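Local atomic coordinates of HIAXHD3 (Humicola insolens, PDB entry 3ZXK), a protein that acts as an exo-arabinofuranosidase of glycoside hydrolase family 43, probably removing arabinofuranosyl side chains from xylan. Residues A[61-66]-A[81-86]; A[342-347]-A[368-373]. All coordinates share one frame; numbering follows the deposited sequence.

Interaction 1 (A[61-66]-A[81-86])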
loop_
_atom_site.group_PDB
_atom_site.type_symbol
_atom_site.label_atom_id
_atom_site.label_comp_id
_atom_site.label_asym_id
_atom_site.label_seq_id
_atom_site.Cartn_x
_atom_site.Cartn_y
_atom_site.Cartn_z
ATOM N N PRO A 61 -7.481 -5.094 -9.959
ATOM C CA PRO A 61 -6.377 -5.210 -10.920
ATOM C C PRO A 61 -6.194 -4.001 -11.824
ATOM O O PRO A 61 -5.070 -3.779 -12.286
ATOM C CB PRO A 61 -6.719 -6.475 -11.719
ATOM C CG PRO A 61 -8.116 -6.871 -11.340
ATOM C CD PRO A 61 -8.337 -6.300 -9.956
ATOM N N ARG A 62 -7.258 -3.257 -12.106
ATOM C CA ARG A 62 -7.128 -1.976 -12.813
ATOM C C ARG A 62 -8.214 -1.106 -12.220
ATOM O O ARG A 62 -9.337 -1.577 -12.044
ATOM C CB ARG A 62 -7.333 -2.140 -14.315
ATOM C CG ARG A 62 -7.242 -0.842 -15.096
ATOM C CD ARG A 62 -7.302 -1.120 -16.591
ATOM N NE ARG A 62 -7.224 0.123 -17.363
ATOM C CZ ARG A 62 -6.093 0.665 -17.798
ATOM N NH1 ARG A 62 -4.925 0.053 -17.574
ATOM N NH2 ARG A 62 -6.133 1.820 -18.461
ATOM N N LEU A 63 -7.897 0.145 -11.910
ATOM C CA LEU A 63 -8.830 1.019 -11.206
ATOM C C LEU A 63 -9.948 1.365 -12.169
ATOM O O LEU A 63 -9.692 1.826 -13.258
ATOM C CB LEU A 63 -8.101 2.285 -10.707
ATOM C CG LEU A 63 -6.798 1.995 -9.918
ATOM C CD1 LEU A 63 -6.225 3.283 -9.332
ATOM C CD2 LEU A 63 -7.028 0.994 -8.789
ATOM N N ASN A 64 -11.194 1.144 -11.757
ATOM C CA ASN A 64 -12.368 1.382 -12.598
ATOM C C ASN A 64 -13.274 2.490 -12.071
ATOM O O ASN A 64 -14.494 2.455 -12.251
ATOM C CB ASN A 64 -13.162 0.076 -12.745
ATOM C CG ASN A 64 -13.785 -0.404 -11.426
ATOM O OD1 ASN A 64 -13.148 -0.378 -10.361
ATOM N ND2 ASN A 64 -15.028 -0.879 -11.507
ATOM N N PHE A 65 -12.669 3.492 -11.472
ATOM C CA PHE A 65 -13.417 4.488 -10.726
ATOM C C PHE A 65 -13.659 5.771 -11.501
ATOM O O PHE A 65 -14.240 6.720 -10.968
ATOM C CB PHE A 65 -12.702 4.819 -9.426
ATOM C CG PHE A 65 -12.201 3.616 -8.678
ATOM C CD1 PHE A 65 -13.076 2.580 -8.363
ATOM C CD2 PHE A 65 -10.868 3.522 -8.268
ATOM C CE1 PHE A 65 -12.644 1.466 -7.644
ATOM C CE2 PHE A 65 -10.433 2.405 -7.548
ATOM C CZ PHE A 65 -11.309 1.365 -7.260
ATOM N N GLY A 66 -13.228 5.818 -12.757
ATOM C CA GLY A 66 -13.404 7.020 -13.562
ATOM C C GLY A 66 -12.224 7.300 -14.462
ATOM O O GLY A 66 -11.127 6.763 -14.277
ATOM N N LYS A 81 -6.613 10.499 -4.436
ATOM C CA LYS A 81 -7.997 10.047 -4.441
ATOM C C LYS A 81 -7.989 8.523 -4.406
ATOM O O LYS A 81 -7.268 7.941 -3.604
ATOM C CB LYS A 81 -8.782 10.665 -5.607
ATOM C CG LYS A 81 -8.859 12.202 -5.511
ATOM C CD LYS A 81 -9.678 12.770 -6.648
ATOM C CE LYS A 81 -9.829 14.271 -6.532
ATOM N NZ LYS A 81 -10.385 14.857 -7.788
ATOM N N GLY A 82 -8.797 7.878 -5.236
ATOM C CA GLY A 82 -8.778 6.426 -5.321
ATOM C C GLY A 82 -9.089 5.720 -4.012
ATOM O O GLY A 82 -9.997 6.116 -3.294
ATOM N N ILE A 83 -8.346 4.654 -3.741
ATOM C CA ILE A 83 -8.683 3.750 -2.660
ATOM C C ILE A 83 -8.172 4.260 -1.320
ATOM O O ILE A 83 -6.966 4.314 -1.067
ATOM C CB ILE A 83 -8.140 2.333 -2.933
ATOM C CG1 ILE A 83 -8.805 1.780 -4.201
ATOM C CG2 ILE A 83 -8.329 1.420 -1.713
ATOM C CD1 ILE A 83 -8.216 0.446 -4.685
ATOM N N TRP A 84 -9.130 4.692 -0.505
ATOM C CA TRP A 84 -8.893 5.050 0.892
ATOM C C TRP A 84 -9.203 3.825 1.748
ATOM O O TRP A 84 -9.138 2.680 1.256
ATOM C CB TRP A 84 -9.712 6.274 1.255
ATOM C CG TRP A 84 -9.146 7.562 0.711
ATOM C CD1 TRP A 84 -8.551 7.785 -0.529
ATOM C CD2 TRP A 84 -9.142 8.859 1.382
ATOM N NE1 TRP A 84 -8.208 9.108 -0.684
ATOM C CE2 TRP A 84 -8.508 9.807 0.447
ATOM C CE3 TRP A 84 -9.545 9.303 2.636
ATOM C CZ2 TRP A 84 -8.319 11.141 0.771
ATOM C CZ3 TRP A 84 -9.354 10.650 2.959
ATOM C CH2 TRP A 84 -8.757 11.553 2.047
ATOM N N ALA A 85 -9.503 4.001 3.032
ATOM C CA ALA A 85 -9.770 2.827 3.865
ATOM C C ALA A 85 -10.949 2.037 3.318
ATOM O O ALA A 85 -12.042 2.609 3.106
ATOM C CB ALA A 85 -10.014 3.221 5.313
ATOM N N SER A 86 -10.699 0.754 3.081
ATOM C CA SER A 86 -11.675 -0.151 2.465
ATOM C C SER A 86 -11.776 -1.451 3.250
ATOM O O SER A 86 -11.387 -1.495 4.422
ATOM C CB SER A 86 -11.287 -0.344 1.001
ATOM O OG SER A 86 -11.152 0.932 0.382
#

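Interaction 2 (A[342-347]-A[368-373])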
loop_
_atom_site.group_PDB
_atom_site.type_symbol
_atom_site.label_atom_id
_atom_site.label_comp_id
_atom_site.label_asym_id
_atom_site.label_seq_id
_atom_site.Cartn_x
_atom_site.Cartn_y
_atom_site.Cartn_z
ATOM N N SER A 342 -0.840 -0.349 -24.019
ATOM C CA SER A 342 -0.312 -0.439 -25.372
ATOM C C SER A 342 1.179 -0.011 -25.397
ATOM O O SER A 342 1.858 -0.166 -26.434
ATOM C CB SER A 342 -1.127 0.442 -26.331
ATOM O OG SER A 342 -0.818 1.829 -26.200
ATOM N N LYS A 343 1.662 0.500 -24.257
ATOM C CA LYS A 343 2.975 1.143 -24.184
ATOM C C LYS A 343 3.992 0.430 -23.292
ATOM O O LYS A 343 5.111 0.889 -23.171
ATOM C CB LYS A 343 2.868 2.625 -23.796
ATOM C CG LYS A 343 2.210 3.536 -24.854
ATOM C CD LYS A 343 3.024 3.735 -26.141
ATOM C CE LYS A 343 2.344 4.729 -27.082
ATOM N NZ LYS A 343 1.109 4.188 -27.715
ATOM N N PHE A 344 3.627 -0.707 -22.702
ATOM C CA PHE A 344 4.615 -1.559 -22.028
ATOM C C PHE A 344 4.428 -3.021 -22.398
ATOM O O PHE A 344 3.315 -3.458 -22.746
ATOM C CB PHE A 344 4.567 -1.376 -20.489
ATOM C CG PHE A 344 3.449 -2.137 -19.807
ATOM C CD1 PHE A 344 3.652 -3.444 -19.345
ATOM C CD2 PHE A 344 2.200 -1.537 -19.601
ATOM C CE1 PHE A 344 2.627 -4.119 -18.700
ATOM C CE2 PHE A 344 1.172 -2.223 -18.968
ATOM C CZ PHE A 344 1.382 -3.526 -18.533
ATOM N N THR A 345 5.505 -3.794 -22.294
ATOM C CA THR A 345 5.407 -5.242 -22.514
ATOM C C THR A 345 6.412 -5.949 -21.635
ATOM O O THR A 345 7.560 -5.506 -21.510
ATOM C CB THR A 345 5.748 -5.637 -23.978
ATOM O OG1 THR A 345 5.075 -4.770 -24.902
ATOM C CG2 THR A 345 5.311 -7.064 -24.228
ATOM N N LEU A 346 5.984 -7.050 -21.033
ATOM C CA LEU A 346 6.890 -7.999 -20.396
ATOM C C LEU A 346 7.308 -8.995 -21.475
ATOM O O LEU A 346 6.452 -9.638 -22.071
ATOM C CB LEU A 346 6.165 -8.709 -19.256
ATOM C CG LEU A 346 6.035 -7.843 -18.000
ATOM C CD1 LEU A 346 5.029 -8.488 -17.064
ATOM C CD2 LEU A 346 7.388 -7.716 -17.309
ATOM N N LEU A 347 8.614 -9.128 -21.718
ATOM C CA LEU A 347 9.153 -9.824 -22.916
ATOM C C LEU A 347 9.128 -11.333 -22.879
ATOM O O LEU A 347 9.189 -11.989 -23.938
ATOM C CB LEU A 347 10.602 -9.400 -23.141
ATOM C CG LEU A 347 10.731 -7.954 -23.590
ATOM C CD1 LEU A 347 12.177 -7.487 -23.483
ATOM C CD2 LEU A 347 10.190 -7.763 -25.005
ATOM N N ALA A 368 3.348 12.091 -16.333
ATOM C CA ALA A 368 3.747 10.953 -17.196
ATOM C C ALA A 368 3.007 9.684 -16.845
ATOM O O ALA A 368 3.014 9.299 -15.677
ATOM C CB ALA A 368 5.252 10.698 -17.134
ATOM N N ARG A 369 2.486 8.981 -17.853
ATOM C CA ARG A 369 1.894 7.665 -17.646
ATOM C C ARG A 369 3.027 6.659 -17.586
ATOM O O ARG A 369 4.146 6.917 -18.053
ATOM C CB ARG A 369 0.955 7.306 -18.796
ATOM C CG ARG A 369 -0.331 8.075 -18.778
ATOM C CD ARG A 369 -1.099 7.853 -20.071
ATOM N NE ARG A 369 -2.493 8.213 -19.915
ATOM C CZ ARG A 369 -3.434 8.035 -20.841
ATOM N NH1 ARG A 369 -3.130 7.511 -22.024
ATOM N NH2 ARG A 369 -4.686 8.377 -20.570
ATOM N N ASN A 370 2.711 5.525 -16.967
ATOM C CA ASN A 370 3.595 4.355 -16.947
ATOM C C ASN A 370 4.867 4.542 -16.137
ATOM O O ASN A 370 5.908 4.038 -16.480
ATOM C CB ASN A 370 3.899 3.830 -18.384
ATOM C CG ASN A 370 2.671 3.208 -19.042
ATOM O OD1 ASN A 370 1.536 3.397 -18.581
ATOM N ND2 ASN A 370 2.884 2.454 -20.110
ATOM N N THR A 371 4.758 5.237 -15.010
ATOM C CA THR A 371 5.774 5.167 -13.966
ATOM C C THR A 371 5.463 3.965 -13.052
ATOM O O THR A 371 4.389 3.888 -12.482
ATOM C CB THR A 371 5.849 6.506 -13.208
ATOM O OG1 THR A 371 6.214 7.537 -14.115
ATOM C CG2 THR A 371 6.885 6.455 -12.073
ATOM N N LEU A 372 6.406 3.030 -12.957
ATOM C CA LEU A 372 6.201 1.769 -12.227
ATOM C C LEU A 372 6.881 1.924 -10.879
ATOM O O LEU A 372 8.063 2.279 -10.821
ATOM C CB LEU A 372 6.844 0.625 -12.984
ATOM C CG LEU A 372 6.507 -0.784 -12.456
ATOM C CD1 LEU A 372 5.044 -1.198 -12.632
ATOM C CD2 LEU A 372 7.392 -1.869 -13.072
ATOM N N THR A 373 6.148 1.652 -9.807
ATOM C CA THR A 373 6.634 1.938 -8.452
ATOM C C THR A 373 6.565 0.729 -7.530
ATOM O O THR A 373 5.855 -0.283 -7.791
ATOM C CB THR A 373 5.872 3.115 -7.798
ATOM O OG1 THR A 373 4.558 2.707 -7.401
ATOM C CG2 THR A 373 5.782 4.329 -8.753
HETATM O O HOH W 1 5.699 2.739 -20.781
#

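Interaction 1 (A[61-66]-A[81-86])
Phe65 and Ile83 carry this contact, and it is wholly apolar. The ring presents its outer end, CE2 and CZ, to the longer branch of the isoleucine: Phe65 CE2 lies 3.8 Å from Ile83 CG1, and Phe65 CZ is 4.1 Å from Ile83 CD1. The two side chains cross at about a right angle, and the branch meets the ring obliquely. Ile83 can do this because CG1 stands anti to its own carbonyl carbon (chi1 -62°) and the chain then runs on extended, which brings CD1 closer to 61-66 than the base of the side chain would suggest. Leu63 adds a looser touch, its CD2 4.3 Å from Ile83 CD1. Branched aliphatic and aromatic groups suit this place, since all three touching residues are buried and meet through carbon atoms alone. Phe65 also meets the ring of Tyr108 edge-to-face, while Ile83 rests on Trp99; an alanine in place of Phe65 would probably open a gap beside Ile83 and leave Tyr108 without this aromatic partner.

Polar interactions serve the shape of 81-86. Gly82 has a positive phi (59°), which favours glycine, and its N is bonded to Tyr69 OH. Further on, Ser86 OG donates to Trp84 O at 2.8 Å, coming from above the carbonyl plane. Trp84 NE1 is tied to Val80 O, and the indole meets the rings of Phe36 and Phe505.

Trp84 touches the bound xylose units, whereas the side chain of Ile83, the residue before it, is about 13 Å from one. This hydrophobic contact thus belongs to the long connection leading into strand 87-91, which supplies Trp84 to the glycan-binding site of the family 43 five-bladed beta-propeller.

Interaction 2 (A[342-347]-A[368-373])
Asn370 lays its amide nitrogen against the start of strand 344-346, in the other sheet, overlapping Lys343 and the near edge of Phe344. Its ND2 is 3.7 Å from Lys343 CB and 4.1 Å from Phe344 CD2, the latter at the ring edge and close to the ring plane. The amide and ring planes are 75° apart, so the two groups cross rather than stack. With CG between the backbone N and the carbonyl carbon (chi1 80°), Phe344 directs its ring to the Asn370 side; Trp335 also meets this ring.

A water lies between the segments: it accepts from Asn370 ND2 at 2.9 Å and sits 3.1 Å from Lys343 O, to which it can donate. At the other end of the amide, Asn370 OD1 takes the backbone N-H of Asp340, which fixes which way round the amide sits. In the concanavalin A-like beta-sandwich to which both segments belong, 344-346 is an edge strand of one sheet and 372-375 lies within the other, so Asn370 reaches across from the approach to the second strand. Asparagine suits this loop position, being among the residues that best tolerate a positive phi, here 68°, while its short amide can serve water and backbone together. Lys343 contributes only the base of its side chain; the chain bends twice and turns away, bringing NZ to a weak hydrogen bond with Ser342 OG at 3.4 Å.

In the fold
Followed from the N terminus, the chain leaves strand 54-58 of the catalytic propeller and enters the long connection to strand 87-91. Interaction 1 closes a loop of 14 intervening residues within that connection. Interaction 2 forms much later, in the C-terminal domain, where 20 intervening residues, including strand 354-357, separate its segments and the chain passes from one sheet of the sandwich to the other. The loops therefore follow in series, neither nesting nor crossing. Their centres are 19 Å apart and their nearest atoms about 7 Å, without touching. Bonds from Arg62 to Pro339, from Leu63 to Asn338 and from Arg369 to Leu71 join the two neighbourhoods across the domain interface.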